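Local coordinates for protein PHOX (Pseudomonas fluorescens, PDB 4A9V) that hydrolyses phosphate monoesters as an alkaline phosphatase of the PhoX beta-propeller family, using an iron-calcium cofactor, at residues 155-166 / 239-248. Numbering follows the deposited sequence. Where two conformers were deposited one is given.
Sequences AAGHELMKTSAD and NPNELNRHGW
A salt-bridge network of D166, R245 and E242 joins two propeller loops here, and beside it side chains of 239-248 bind consecutive carbonyls of 155-166. R245 NH1 has two acceptors: M161 O at 2.8 Å, almost in line with the carbonyl bond but bent at the hydrogen (143°), and D166 OD2 at 2.9 Å, which offers its anti lone pair close to the guanidinium plane. Within its own loop, R245 NE donates to E242 OE1, and bends at chi2 (143°) and chi3 fold the arginine chain toward these partners. T163 lies over one face of the guanidinium, its CG2 3.6 Å from R245 NE. An alanine in place of R245 would probably leave the buried D166 carboxylate without its charged mate across the contact and open a gap under T163 CG2.

Two asparagines extend the grip. N244 ND2 meets L160 O at 2.9 Å, the oxygen lying in its amide plane, and N241 ND2 reaches K162 O at 3.0 Å along a similarly straight N-H (161°). M161 turns back toward 239-248: CE packs 3.7 Å from W248 CZ2, while SD stands obliquely to the six-membered ring, 5.5 Å from its centroid, a Met-aromatic contact. Waters also bridge the segments: one links T163 OG1 to E242 OE1, and three donate to N239 OD1, two accepting from S164 N and A165 N, the third bonding S164 OG. P232 O holds N239 ND2.

The 155-166 loop connects strands 148-152 and 171-173; the other loop runs into strand 249-252 of the same mixed sheet. I151 of strand 148-152 touches both M161 and R245, while L160 packs on I369 of helix 364-369.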
ATOM      1  N   ALA A 155       6.264  20.365  -8.706  1.00  9.36           N
ATOM      2  CA  ALA A 155       7.541  19.855  -9.188  1.00  9.74           C
ATOM      3  C   ALA A 155       7.522  19.532 -10.679  1.00  9.57           C
ATOM      4  O   ALA A 155       8.569  19.274 -11.252  1.00 10.76           O
ATOM      5  CB  ALA A 155       7.978  18.639  -8.382  1.00 11.00           C
ATOM      6  N   ALA A 156       6.354  19.563 -11.314  1.00 10.45           N
ATOM      7  CA  ALA A 156       6.292  19.355 -12.760  1.00 10.36           C
ATOM      8  C   ALA A 156       7.144  20.398 -13.475  1.00 10.43           C
ATOM      9  O   ALA A 156       7.073  21.586 -13.165  1.00 13.22           O
ATOM     10  CB  ALA A 156       4.857  19.427 -13.247  1.00 12.24           C
ATOM     11  N   GLY A 157       7.991  19.944 -14.390  1.00 11.46           N
ATOM     12  CA  GLY A 157       8.807  20.851 -15.187  1.00 12.73           C
ATOM     13  C   GLY A 157      10.072  21.335 -14.501  1.00 11.18           C
ATOM     14  O   GLY A 157      10.818  22.123 -15.072  1.00 13.73           O
ATOM     15  N   HIS A 158      10.336  20.871 -13.288  1.00 11.30           N
ATOM     16  CA  HIS A 158      11.544  21.286 -12.575  1.00 10.92           C
ATOM     17  C   HIS A 158      12.769  20.705 -13.230  1.00 11.02           C
ATOM     18  O   HIS A 158      12.726  19.605 -13.783  1.00 10.61           O
ATOM     19  CB  HIS A 158      11.481  20.847 -11.120  1.00 11.84           C
ATOM     20  CG  HIS A 158      12.490  21.535 -10.243  1.00 11.69           C
ATOM     21  ND1 HIS A 158      13.708  21.019  -9.998  1.00 12.35           N
ATOM     22  CD2 HIS A 158      12.437  22.757  -9.582  1.00 13.78           C
ATOM     23  CE1 HIS A 158      14.390  21.857  -9.192  1.00 12.34           C
ATOM     24  NE2 HIS A 158      13.612  22.923  -8.948  1.00 14.04           N
ATOM     25  N   GLU A 159      13.899  21.387 -13.081  1.00 11.48           N
ATOM     26  CA  GLU A 159      15.176  20.869 -13.566  1.00 12.93           C
ATOM     27  C   GLU A 159      15.452  19.435 -13.097  1.00 10.94           C
ATOM     28  O   GLU A 159      15.943  18.611 -13.867  1.00 11.67           O
ATOM     29  CB  GLU A 159      16.309  21.786 -13.116  1.00 16.68           C
ATOM     30  CG  GLU A 159      16.458  23.044 -13.962  1.00 27.97           C
ATOM     31  CD  GLU A 159      16.623  22.747 -15.443  1.00 53.04           C
ATOM     32  OE1 GLU A 159      17.674  22.189 -15.823  1.00120.91           O
ATOM     33  OE2 GLU A 159      15.800  23.249 -16.235  1.00 41.65           O
ATOM     34  N   LEU A 160      15.132  19.133 -11.841  1.00 10.52           N
ATOM     35  CA  LEU A 160      15.408  17.806 -11.282  1.00 10.05           C
ATOM     36  C   LEU A 160      14.534  16.707 -11.888  1.00  9.67           C
ATOM     37  O   LEU A 160      14.778  15.522 -11.665  1.00 10.17           O
ATOM     38  CB  LEU A 160      15.205  17.808  -9.769  1.00 11.42           C
ATOM     39  CG  LEU A 160      16.267  18.551  -8.963  1.00 13.61           C
ATOM     40  CD1 LEU A 160      15.861  18.617  -7.500  1.00 17.01           C
ATOM     41  CD2 LEU A 160      17.628  17.895  -9.125  1.00 18.82           C
ATOM     42  N   MET A 161      13.504  17.109 -12.627  1.00  9.04           N
ATOM     43  CA  MET A 161      12.551  16.171 -13.213  1.00  8.73           C
ATOM     44  C   MET A 161      12.766  15.995 -14.714  1.00  9.63           C
ATOM     45  O   MET A 161      12.001  15.302 -15.370  1.00 10.08           O
ATOM     46  CB  MET A 161      11.116  16.636 -12.954  1.00  9.66           C
ATOM     47  CG  MET A 161      10.800  16.825 -11.484  1.00  9.59           C
ATOM     48  SD  MET A 161      10.744  15.279 -10.545  1.00  9.27           S
ATOM     49  CE  MET A 161       9.073  14.761 -10.898  1.00  9.82           C
ATOM     50  N   LYS A 162      13.795  16.640 -15.249  1.00  9.83           N
ATOM     51  CA  LYS A 162      14.122  16.545 -16.667  1.00 10.34           C
ATOM     52  C   LYS A 162      15.171  15.463 -16.912  1.00 10.32           C
ATOM     53  O   LYS A 162      16.127  15.328 -16.156  1.00 12.11           O
ATOM     54  CB  LYS A 162      14.640  17.894 -17.179  1.00 11.75           C
ATOM     55  CG  LYS A 162      13.610  19.014 -17.114  1.00 11.89           C
ATOM     56  CD  LYS A 162      14.214  20.352 -17.508  1.00 13.76           C
ATOM     57  CE  LYS A 162      13.170  21.453 -17.461  1.00 17.96           C
ATOM     58  NZ  LYS A 162      13.726  22.769 -17.881  1.00 23.33           N
ATOM     59  N   THR A 163      15.001  14.722 -18.001  1.00 11.13           N
ATOM     60  CA  THR A 163      15.962  13.707 -18.404  1.00 10.57           C
ATOM     61  C   THR A 163      16.244  13.865 -19.893  1.00 10.59           C
ATOM     62  O   THR A 163      15.559  14.614 -20.591  1.00 12.78           O
ATOM     63  CB  THR A 163      15.396  12.300 -18.181  1.00 11.15           C
ATOM     64  OG1 THR A 163      14.232  12.146 -18.993  1.00 11.71           O
ATOM     65  CG2 THR A 163      15.048  12.073 -16.719  1.00 10.81           C
ATOM     66  N   SER A 164      17.175  13.083 -20.418  1.00 12.29           N
ATOM     67  CA  SER A 164      17.471  13.146 -21.842  0.50 12.66           C
ATOM     68  C   SER A 164      16.256  12.770 -22.681  1.00 12.01           C
ATOM     69  O   SER A 164      16.008  13.359 -23.732  1.00 15.16           O
ATOM     70  CB  SER A 164      18.638  12.230 -22.194  0.50 14.34           C
ATOM     71  OG  SER A 164      18.383  10.899 -21.791  0.50 17.73           O
ATOM     72  N   ALA A 165      15.473  11.813 -22.200  1.00 11.97           N
ATOM     73  CA  ALA A 165      14.288  11.377 -22.927  1.00 12.49           C
ATOM     74  C   ALA A 165      13.117  12.348 -22.759  1.00 13.44           C
ATOM     75  O   ALA A 165      12.195  12.359 -23.578  1.00 18.68           O
ATOM     76  CB  ALA A 165      13.885   9.980 -22.484  1.00 13.75           C
ATOM     77  N   ASP A 166      13.084  13.061 -21.638  1.00 12.59           N
ATOM     78  CA  ASP A 166      12.009  14.012 -21.370  1.00 12.82           C
ATOM     79  C   ASP A 166      12.559  15.363 -20.954  1.00 12.67           C
ATOM     80  O   ASP A 166      12.729  15.645 -19.770  1.00 13.46           O
ATOM     81  CB  ASP A 166      11.066  13.510 -20.282  1.00 12.89           C
ATOM     82  CG  ASP A 166       9.924  14.472 -20.042  1.00 13.71           C
ATOM     83  OD1 ASP A 166       9.527  15.145 -21.020  1.00 22.38           O
ATOM     84  OD2 ASP A 166       9.513  14.671 -18.879  1.00 13.57           O
ATOM     85  N   ASN A 239      21.024   8.218 -16.437  1.00 10.22           N
ATOM     86  CA  ASN A 239      19.751   8.908 -16.267  1.00  9.47           C
ATOM     87  C   ASN A 239      19.416   9.136 -14.798  1.00  9.43           C
ATOM     88  O   ASN A 239      18.379   8.684 -14.306  1.00  9.30           O
ATOM     89  CB  ASN A 239      18.634   8.107 -16.928  1.00 10.74           C
ATOM     90  CG  ASN A 239      18.773   8.069 -18.429  1.00 11.12           C
ATOM     91  OD1 ASN A 239      18.664   9.097 -19.094  1.00 13.69           O
ATOM     92  ND2 ASN A 239      19.105   6.906 -18.962  1.00 11.62           N
ATOM     93  N   PRO A 240      20.298   9.833 -14.065  1.00  9.82           N
ATOM     94  CA  PRO A 240      20.084   9.955 -12.626  1.00 10.10           C
ATOM     95  C   PRO A 240      18.776  10.637 -12.236  1.00  8.86           C
ATOM     96  O   PRO A 240      18.197  10.307 -11.204  1.00  9.76           O
ATOM     97  CB  PRO A 240      21.290  10.778 -12.162  1.00 11.40           C
ATOM     98  CG  PRO A 240      21.731  11.519 -13.377  1.00 11.36           C
ATOM     99  CD  PRO A 240      21.495  10.563 -14.510  1.00 10.77           C
ATOM    100  N   ASN A 241      18.283  11.568 -13.044  1.00  9.23           N
ATOM    101  CA  ASN A 241      17.049  12.254 -12.672  1.00  9.44           C
ATOM    102  C   ASN A 241      15.821  11.380 -12.842  1.00  9.08           C
ATOM    103  O   ASN A 241      14.754  11.722 -12.325  1.00  9.06           O
ATOM    104  CB  ASN A 241      16.846  13.551 -13.446  1.00 10.35           C
ATOM    105  CG  ASN A 241      17.758  14.667 -12.977  1.00 10.77           C
ATOM    106  OD1 ASN A 241      18.465  14.542 -11.974  1.00 12.70           O
ATOM    107  ND2 ASN A 241      17.695  15.791 -13.667  1.00 12.55           N
ATOM    108  N   GLU A 242      15.956  10.223 -13.485  1.00  9.15           N
ATOM    109  CA  GLU A 242      14.826   9.298 -13.528  1.00  8.16           C
ATOM    110  C   GLU A 242      14.411   8.873 -12.122  1.00  8.08           C
ATOM    111  O   GLU A 242      13.229   8.656 -11.875  1.00  8.07           O
ATOM    112  CB  GLU A 242      15.119   8.078 -14.403  1.00  8.40           C
ATOM    113  CG  GLU A 242      13.908   7.181 -14.648  1.00  8.27           C
ATOM    114  CD  GLU A 242      12.833   7.797 -15.524  1.00  8.60           C
ATOM    115  OE1 GLU A 242      13.050   8.900 -16.070  1.00  8.99           O
ATOM    116  OE2 GLU A 242      11.757   7.166 -15.670  1.00  8.92           O
ATOM    117  N   LEU A 243      15.358   8.820 -11.184  1.00  8.14           N
ATOM    118  CA  LEU A 243      15.026   8.491  -9.794  1.00  8.45           C
ATOM    119  C   LEU A 243      14.002   9.464  -9.206  1.00  7.74           C
ATOM    120  O   LEU A 243      13.273   9.117  -8.276  1.00  8.03           O
ATOM    121  CB  LEU A 243      16.305   8.495  -8.950  1.00  8.86           C
ATOM    122  CG  LEU A 243      16.213   7.749  -7.615  1.00  8.51           C
ATOM    123  CD1 LEU A 243      16.178   6.246  -7.838  1.00 10.24           C
ATOM    124  CD2 LEU A 243      17.354   8.130  -6.687  1.00 10.17           C
ATOM    125  N   ASN A 244      14.000  10.704  -9.688  1.00  7.85           N
ATOM    126  CA  ASN A 244      13.125  11.734  -9.140  1.00  7.52           C
ATOM    127  C   ASN A 244      11.705  11.667  -9.682  1.00  7.81           C
ATOM    128  O   ASN A 244      10.800  12.291  -9.127  1.00  8.25           O
ATOM    129  CB  ASN A 244      13.700  13.118  -9.409  1.00  8.08           C
ATOM    130  CG  ASN A 244      15.035  13.324  -8.748  1.00  9.67           C
ATOM    131  OD1 ASN A 244      15.307  12.757  -7.695  1.00 12.14           O
ATOM    132  ND2 ASN A 244      15.889  14.120  -9.377  1.00 10.64           N
ATOM    133  N   ARG A 245      11.512  10.908 -10.756  1.00  7.23           N
ATOM    134  CA  ARG A 245      10.247  10.870 -11.480  1.00  7.55           C
ATOM    135  C   ARG A 245       9.375   9.686 -11.035  1.00  6.88           C
ATOM    136  O   ARG A 245       8.318   9.433 -11.617  1.00  7.60           O
ATOM    137  CB  ARG A 245      10.523  10.852 -12.983  1.00  7.65           C
ATOM    138  CG  ARG A 245      11.073  12.193 -13.472  1.00  8.83           C
ATOM    139  CD  ARG A 245      12.128  12.073 -14.554  1.00  8.34           C
ATOM    140  NE  ARG A 245      11.657  11.361 -15.739  1.00  8.46           N
ATOM    141  CZ  ARG A 245      10.922  11.909 -16.697  1.00  8.71           C
ATOM    142  NH1 ARG A 245      10.587  13.189 -16.637  1.00  9.09           N
ATOM    143  NH2 ARG A 245      10.520  11.171 -17.721  1.00  9.67           N
ATOM    144  N   HIS A 246       9.768   9.077  -9.919  1.00  7.10           N
ATOM    145  CA  HIS A 246       9.052   7.987  -9.270  1.00  6.71           C
ATOM    146  C   HIS A 246       9.129   8.187  -7.778  1.00  6.81           C
ATOM    147  O   HIS A 246       9.939   8.982  -7.281  1.00  7.27           O
ATOM    148  CB  HIS A 246       9.655   6.641  -9.680  1.00  7.57           C
ATOM    149  CG  HIS A 246       9.676   6.432 -11.164  1.00  7.17           C
ATOM    150  ND1 HIS A 246       8.578   6.038 -11.854  1.00  7.62           N
ATOM    151  CD2 HIS A 246      10.639   6.769 -12.107  1.00  7.78           C
ATOM    152  CE1 HIS A 246       8.854   6.087 -13.173  1.00  7.53           C
ATOM    153  NE2 HIS A 246      10.106   6.547 -13.327  1.00  7.63           N
ATOM    154  N   GLY A 247       8.241   7.510  -7.051  1.00  6.45           N
ATOM    155  CA  GLY A 247       8.032   7.772  -5.630  1.00  6.80           C
ATOM    156  C   GLY A 247       6.899   8.751  -5.352  1.00  6.32           C
ATOM    157  O   GLY A 247       6.914   9.449  -4.334  1.00  6.61           O
ATOM    158  N   TRP A 248       5.887   8.748  -6.218  1.00  6.54           N
ATOM    159  CA  TRP A 248       4.764   9.682  -6.127  1.00  6.42           C
ATOM    160  C   TRP A 248       3.458   8.946  -5.985  1.00  6.01           C
ATOM    161  O   TRP A 248       3.367   7.735  -6.230  1.00  7.16           O
ATOM    162  CB  TRP A 248       4.723  10.551  -7.383  1.00  6.63           C
ATOM    163  CG  TRP A 248       6.014  11.284  -7.657  1.00  7.05           C
ATOM    164  CD1 TRP A 248       7.003  10.939  -8.567  1.00  7.28           C
ATOM    165  CD2 TRP A 248       6.484  12.517  -7.024  1.00  7.22           C
ATOM    166  NE1 TRP A 248       8.033  11.850  -8.538  1.00  7.14           N
ATOM    167  CE2 TRP A 248       7.760  12.836  -7.644  1.00  6.97           C
ATOM    168  CE3 TRP A 248       5.975  13.370  -6.053  1.00  7.30           C
ATOM    169  CZ2 TRP A 248       8.449  13.993  -7.335  1.00  7.86           C
ATOM    170  CZ3 TRP A 248       6.702  14.510  -5.716  1.00  7.39           C
ATOM    171  CH2 TRP A 248       7.904  14.823  -6.357  1.00  7.34           C
TER
HETATM  172  O   HOH W   1      13.655   9.415 -18.729  1.00 10.71           O
HETATM  173  O   HOH W   2      18.945  11.739 -18.462  1.00 14.01           O
HETATM  174  O   HOH W   3      20.746   9.801 -20.463  1.00 73.67           O
HETATM  175  O   HOH W   4      16.009   9.510 -20.213  1.00 15.89           O